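Local coordinates for glycosyl hydrolase family 61, 2 protein (Heterobasidion irregulare TC 32-1, PDB 5NNS) that oxidatively cleaves glycosidic bonds in crystalline and amorphous polysaccharides at a copper centre, giving specifically C1-oxidised products, at residues 31-36 with 167-172; 45-50 with 150-155. All blocks are in the same frame, centred on the assembly; numbering follows the deposited sequence.

Contact 1. Residues 31-36 with 167-172; sequences REWDTY and YPECAQ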
loop_
_atom_site.group_PDB
_atom_site.type_symbol
_atom_site.label_atom_id
_atom_site.label_comp_id
_atom_site.label_asym_id
_atom_site.label_seq_id
_atom_site.Cartn_x
_atom_site.Cartn_y
_atom_site.Cartn_z
ATOM N N ARG A 31 9.040 6.769 -1.964
ATOM C CA ARG A 31 8.959 7.260 -3.339
ATOM C C ARG A 31 8.114 8.528 -3.392
ATOM O O ARG A 31 7.210 8.722 -2.568
ATOM C CB ARG A 31 8.371 6.198 -4.281
ATOM C CG ARG A 31 9.273 4.999 -4.542
ATOM C CD ARG A 31 10.643 5.423 -5.057
ATOM N NE ARG A 31 11.339 4.351 -5.773
ATOM C CZ ARG A 31 11.177 4.044 -7.064
ATOM N NH1 ARG A 31 10.322 4.711 -7.842
ATOM N NH2 ARG A 31 11.879 3.048 -7.587
ATOM N N GLU A 32 8.428 9.391 -4.359
ATOM C CA GLU A 32 7.785 10.696 -4.479
ATOM C C GLU A 32 6.302 10.539 -4.783
ATOM O O GLU A 32 5.937 9.817 -5.701
ATOM C CB GLU A 32 8.452 11.520 -5.585
ATOM C CG GLU A 32 7.721 12.797 -5.995
ATOM C CD GLU A 32 8.488 13.615 -7.024
ATOM O OE1 GLU A 32 9.639 13.257 -7.351
ATOM O OE2 GLU A 32 7.937 14.619 -7.519
ATOM N N TRP A 33 5.465 11.210 -4.001
ATOM C CA TRP A 33 4.044 11.344 -4.306
ATOM C C TRP A 33 3.666 12.804 -4.102
ATOM O O TRP A 33 3.978 13.387 -3.071
ATOM C CB TRP A 33 3.199 10.389 -3.445
ATOM C CG TRP A 33 3.327 10.547 -1.943
ATOM C CD1 TRP A 33 4.381 10.180 -1.159
ATOM C CD2 TRP A 33 2.338 11.077 -1.056
ATOM N NE1 TRP A 33 4.114 10.462 0.158
ATOM C CE2 TRP A 33 2.863 11.008 0.250
ATOM C CE3 TRP A 33 1.052 11.601 -1.240
ATOM C CZ2 TRP A 33 2.156 11.460 1.374
ATOM C CZ3 TRP A 33 0.335 12.044 -0.122
ATOM C CH2 TRP A 33 0.894 11.965 1.168
ATOM N N ASP A 34 2.995 13.388 -5.090
ATOM C CA ASP A 34 2.908 14.850 -5.222
ATOM C C ASP A 34 1.648 15.548 -4.696
ATOM O O ASP A 34 1.667 16.772 -4.529
ATOM C CB ASP A 34 3.122 15.235 -6.688
ATOM C CG ASP A 34 4.487 14.796 -7.212
ATOM O OD1 ASP A 34 5.480 14.956 -6.480
ATOM O OD2 ASP A 34 4.566 14.290 -8.351
ATOM N N THR A 35 0.587 14.790 -4.417
ATOM C CA THR A 35 -0.670 15.370 -3.955
ATOM C C THR A 35 -1.415 14.417 -3.042
ATOM O O THR A 35 -1.145 13.220 -3.026
ATOM C CB THR A 35 -1.588 15.703 -5.141
ATOM O OG1 THR A 35 -2.832 16.219 -4.655
ATOM C CG2 THR A 35 -1.846 14.454 -5.983
ATOM N N TYR A 36 -2.370 14.971 -2.299
ATOM C CA TYR A 36 -3.265 14.192 -1.434
ATOM C C TYR A 36 -4.384 13.458 -2.191
ATOM O O TYR A 36 -5.089 12.664 -1.586
ATOM C CB TYR A 36 -3.923 15.125 -0.408
ATOM C CG TYR A 36 -3.154 15.349 0.875
ATOM C CD1 TYR A 36 -1.768 15.202 0.945
ATOM C CD2 TYR A 36 -3.823 15.732 2.029
ATOM C CE1 TYR A 36 -1.084 15.415 2.134
ATOM C CE2 TYR A 36 -3.145 15.946 3.213
ATOM C CZ TYR A 36 -1.778 15.790 3.256
ATOM O OH TYR A 36 -1.109 16.007 4.426
ATOM N N TYR A 167 -5.271 5.178 -2.812
ATOM C CA TYR A 167 -4.246 6.039 -2.209
ATOM C C TYR A 167 -3.019 5.190 -1.884
ATOM O O TYR A 167 -2.921 4.648 -0.779
ATOM C CB TYR A 167 -4.762 6.681 -0.932
ATOM C CG TYR A 167 -5.930 7.618 -1.103
ATOM C CD1 TYR A 167 -5.731 8.952 -1.441
ATOM C CD2 TYR A 167 -7.233 7.179 -0.887
ATOM C CE1 TYR A 167 -6.800 9.820 -1.570
ATOM C CE2 TYR A 167 -8.308 8.035 -1.018
ATOM C CZ TYR A 167 -8.086 9.359 -1.344
ATOM O OH TYR A 167 -9.142 10.212 -1.494
ATOM N N PRO A 168 -2.091 5.051 -2.852
ATOM C CA PRO A 168 -0.903 4.230 -2.655
ATOM C C PRO A 168 0.353 5.036 -2.365
ATOM O O PRO A 168 0.544 6.090 -2.955
ATOM C CB PRO A 168 -0.760 3.535 -4.007
ATOM C CG PRO A 168 -1.259 4.543 -4.985
ATOM C CD PRO A 168 -2.222 5.450 -4.267
ATOM N N GLU A 169 1.197 4.540 -1.461
ATOM C CA GLU A 169 2.573 5.033 -1.316
ATOM C C GLU A 169 3.540 3.863 -1.228
ATOM O O GLU A 169 3.149 2.755 -0.854
ATOM C CB GLU A 169 2.729 5.937 -0.091
ATOM C CG GLU A 169 2.338 7.387 -0.317
ATOM C CD GLU A 169 0.841 7.622 -0.317
ATOM O OE1 GLU A 169 0.152 7.111 0.593
ATOM O OE2 GLU A 169 0.351 8.339 -1.219
ATOM N N CYS A 170 4.797 4.130 -1.582
ATOM C CA CYS A 170 5.866 3.125 -1.605
ATOM C C CYS A 170 7.068 3.558 -0.786
ATOM O O CYS A 170 7.411 4.737 -0.767
ATOM C CB CYS A 170 6.322 2.890 -3.039
ATOM S SG CYS A 170 5.110 2.008 -4.038
ATOM N N ALA A 171 7.704 2.591 -0.129
ATOM C CA ALA A 171 8.952 2.797 0.609
ATOM C C ALA A 171 9.966 1.744 0.177
ATOM O O ALA A 171 9.594 0.594 -0.054
ATOM C CB ALA A 171 8.696 2.703 2.102
ATOM N N GLN A 172 11.236 2.135 0.064
ATOM C CA GLN A 172 12.310 1.199 -0.302
ATOM C C GLN A 172 12.872 0.513 0.942
ATOM O O GLN A 172 13.186 1.177 1.928
ATOM C CB GLN A 172 13.431 1.913 -1.069
ATOM C CG GLN A 172 12.986 2.447 -2.422
ATOM C CD GLN A 172 14.116 2.945 -3.315
ATOM O OE1 GLN A 172 13.862 3.520 -4.367
ATOM N NE2 GLN A 172 15.359 2.719 -2.909
HETATM O O HOH W 1 4.985 6.611 -3.007
#
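Glu169 lies over a face of Trp33, where the irregular loop 31-36 runs roughly antiparallel to strand 167-172 of the immunoglobulin-like beta-sandwich of an AA9 monooxygenase. Glu169 CG sits 3.5 Å from the centroid of the five-membered ring of Trp33, only 5° off the normal, a CH-pi contact over the face. The bend of Glu169 at chi2 (78°) brings CD back over the indole. Glu169 OE2 also lies over the face, offset toward the rim, 3.3 Å from Trp33 CE3. Ring and carboxylate planes are 43° apart, so this is no flat stack.

At the Arg31 end the link is polar. The backbone N of Arg31 donates to Cys170 O at 2.9 Å, and a water accepting from Cys170 N donates to Arg31 O, so a single direct backbone bond is supplemented by one bridged through solvent. Arg31 NE donates to Gln172 OE1 at 3.0 Å; it approaches in the amide's carbonyl plane, on a lone pair, although the guanidinium and amide planes are steeply inclined to each other. The aliphatic Arg31 CG meanwhile packs against Cys170 CB. The remaining direct contact is at the other end, where the carbonyl oxygen Tyr36 O meets the edge of the Tyr167 ring near its plane, 3.3 Å from Tyr167 CE1.

A second shell holds these groups. NH1 of Arg31 donates to Gly53 O, and NH2 to Cys96 O and Ala99 O. Gln30 holds Trp33 NE1, while Val4 N and Asn50 ND2 hold the buried Glu169 carboxylate oxygens OE1 and OE2. Tyr167 belongs to the copper site together with His1 and His80, and the OH of Tyr167 is hydrogen-bonded to Gln165 OE1.

Contact 2. Residues 45-50 with 150-155; sequences ASISCN and ILRHEL
Arg152 leaves its strand with CG anti to the backbone N (chi1 165°) and stays extended as far as NE, which carries its guanidinium to the carbonyls of Ile47 and Ser48 in the facing loop. Ile47 places CG1 anti to its own N (chi1 -161°), and that carbon comes within 4.1 Å of Arg152 NH2, the two side chains crossing at a slant.

Two successive carbonyls of the loop are read by one edge of the guanidinium. Arg152 NE donates to Ser48 O at 2.7 Å, with the acceptor almost exactly in the guanidinium plane. Arg152 NH2 donates to Ile47 O at 2.8 Å, again near that plane, but the nitrogen stands 35° above the plane of the Ile47 carbonyl. This paired grip joins the loop 45-50 to strand 147-157 of the beta-sandwich without any backbone pairing between the two segments.

Glu154, two residues further along the strand, occupies another edge of the same guanidinium: Arg152 NH1 to Glu154 OE1 (2.8 Å) and Arg152 NH2 to Glu154 OE2 (2.9 Å) are both weak hydrogen bonds belonging to a salt bridge. Tyr195 OH adds a bond to Glu154 OE1. Around this polar cluster, Trp106 touches Ser48, Cys49, Ile150 and Arg152, and Phe166 packs on Ile47 and Glu154. Cys49 SG also lies 4.4 Å from Ile150 CG2, an apolar margin to the contact.

All six touching residues are buried. Opposed by the Glu154 carboxylate and bonded to two main-chain oxygens, the cation is probably stabilised in its charged form, while the guanidinium supplies donors to two buried main-chain carbonyls.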
loop_
_atom_site.group_PDB
_atom_site.type_symbol
_atom_site.label_atom_id
_atom_site.label_comp_id
_atom_site.label_asym_id
_atom_site.label_seq_id
_atom_site.Cartn_x
_atom_site.Cartn_y
_atom_site.Cartn_z
ATOM N N ALA A 45 -1.409 4.072 -14.896
ATOM C CA ALA A 45 -0.002 3.644 -15.038
ATOM C C ALA A 45 0.837 3.844 -13.758
ATOM O O ALA A 45 1.755 3.068 -13.491
ATOM C CB ALA A 45 0.652 4.359 -16.215
ATOM N N SER A 46 0.500 4.871 -12.974
ATOM C CA SER A 46 1.217 5.218 -11.739
ATOM C C SER A 46 0.567 4.690 -10.443
ATOM O O SER A 46 0.891 5.162 -9.350
ATOM C CB SER A 46 1.347 6.741 -11.660
ATOM O OG SER A 46 2.052 7.240 -12.784
ATOM N N ILE A 47 -0.334 3.714 -10.550
ATOM C CA ILE A 47 -1.039 3.205 -9.367
ATOM C C ILE A 47 -0.127 2.425 -8.402
ATOM O O ILE A 47 -0.467 2.287 -7.224
ATOM C CB ILE A 47 -2.306 2.389 -9.743
ATOM C CG1 ILE A 47 -3.261 2.288 -8.533
ATOM C CG2 ILE A 47 -1.935 1.019 -10.314
ATOM C CD1 ILE A 47 -4.653 1.796 -8.861
ATOM N N SER A 48 1.029 1.945 -8.884
ATOM C CA SER A 48 1.981 1.229 -8.031
ATOM C C SER A 48 2.518 2.096 -6.893
ATOM O O SER A 48 2.426 1.703 -5.731
ATOM C CB SER A 48 3.149 0.649 -8.837
ATOM O OG SER A 48 3.833 1.653 -9.562
ATOM N N CYS A 49 3.061 3.271 -7.226
ATOM C CA CYS A 49 3.686 4.145 -6.225
ATOM C C CYS A 49 3.236 5.605 -6.280
ATOM O O CYS A 49 3.937 6.496 -5.792
ATOM C CB CYS A 49 5.209 4.013 -6.320
ATOM S SG CYS A 49 5.773 2.338 -5.949
ATOM N N ASN A 50 2.033 5.825 -6.822
ATOM C CA ASN A 50 1.402 7.144 -6.936
ATOM C C ASN A 50 2.054 8.007 -8.011
ATOM O O ASN A 50 2.984 7.568 -8.680
ATOM C CB ASN A 50 1.373 7.881 -5.581
ATOM C CG ASN A 50 0.056 8.602 -5.330
ATOM O OD1 ASN A 50 -0.554 9.157 -6.255
ATOM N ND2 ASN A 50 -0.380 8.612 -4.074
ATOM N N ILE A 150 10.275 -3.065 -2.520
ATOM C CA ILE A 150 9.360 -1.969 -2.212
ATOM C C ILE A 150 8.341 -2.473 -1.187
ATOM O O ILE A 150 7.894 -3.615 -1.277
ATOM C CB ILE A 150 8.590 -1.480 -3.455
ATOM C CG1 ILE A 150 9.549 -0.990 -4.547
ATOM C CG2 ILE A 150 7.604 -0.377 -3.075
ATOM C CD1 ILE A 150 10.444 0.171 -4.149
ATOM N N LEU A 151 7.995 -1.621 -0.223
ATOM C CA LEU A 151 6.895 -1.855 0.710
ATOM C C LEU A 151 5.813 -0.841 0.379
ATOM O O LEU A 151 6.055 0.368 0.454
ATOM C CB LEU A 151 7.350 -1.650 2.157
ATOM C CG LEU A 151 6.276 -1.746 3.253
ATOM C CD1 LEU A 151 5.751 -3.168 3.340
ATOM C CD2 LEU A 151 6.821 -1.282 4.600
ATOM N N ARG A 152 4.621 -1.339 0.057
ATOM C CA ARG A 152 3.554 -0.535 -0.520
ATOM C C ARG A 152 2.313 -0.573 0.373
ATOM O O ARG A 152 1.796 -1.657 0.655
ATOM C CB ARG A 152 3.229 -1.068 -1.923
ATOM C CG ARG A 152 1.913 -0.580 -2.522
ATOM C CD ARG A 152 1.769 -0.995 -3.971
ATOM N NE ARG A 152 0.771 -0.188 -4.670
ATOM C CZ ARG A 152 -0.539 -0.437 -4.713
ATOM N NH1 ARG A 152 -1.067 -1.488 -4.091
ATOM N NH2 ARG A 152 -1.331 0.381 -5.397
ATOM N N HIS A 153 1.840 0.602 0.801
ATOM C CA HIS A 153 0.577 0.719 1.553
ATOM C C HIS A 153 -0.484 1.336 0.662
ATOM O O HIS A 153 -0.199 2.281 -0.073
ATOM C CB HIS A 153 0.752 1.569 2.810
ATOM C CG HIS A 153 1.609 0.923 3.849
ATOM N ND1 HIS A 153 2.983 0.930 3.784
ATOM C CD2 HIS A 153 1.287 0.229 4.967
ATOM C CE1 HIS A 153 3.474 0.271 4.820
ATOM N NE2 HIS A 153 2.467 -0.159 5.558
ATOM N N GLU A 154 -1.704 0.805 0.748
ATOM C CA GLU A 154 -2.801 1.242 -0.094
ATOM C C GLU A 154 -4.114 1.303 0.671
ATOM O O GLU A 154 -4.478 0.362 1.393
ATOM C CB GLU A 154 -2.955 0.316 -1.294
ATOM C CG GLU A 154 -3.960 0.814 -2.320
ATOM C CD GLU A 154 -3.972 -0.015 -3.585
ATOM O OE1 GLU A 154 -3.822 -1.257 -3.506
ATOM O OE2 GLU A 154 -4.113 0.581 -4.675
ATOM N N LEU A 155 -4.811 2.421 0.493
ATOM C CA LEU A 155 -6.160 2.600 1.001
ATOM C C LEU A 155 -7.075 2.709 -0.191
ATOM O O LEU A 155 -6.787 3.454 -1.130
ATOM C CB LEU A 155 -6.252 3.866 1.846
ATOM C CG LEU A 155 -5.298 3.961 3.039
ATOM C CD1 LEU A 155 -5.606 5.205 3.860
ATOM C CD2 LEU A 155 -5.356 2.727 3.926
#

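In the fold
Both contacts are buried, their centres 7 Å apart, and each sets part of the long 16-62 connection against one of two adjacent antiparallel strands, 165-176 and 147-157. Contact 2 packs a loop on the outer face of the six-stranded sheet, whereas Glu169 of contact 1 points to the side of the other sheet. Along the chain contact 2 is nested within the loop closed by contact 1. A disulfide joins them, Cys49 SG to Cys170 SG at 2.0 Å. Contact 1 mixes an indole face, a backbone bond and a water, and extends to copper-site Tyr167; contact 2 depends on two loop carbonyls gripped by an arginine that a glutamate of its own strand also holds.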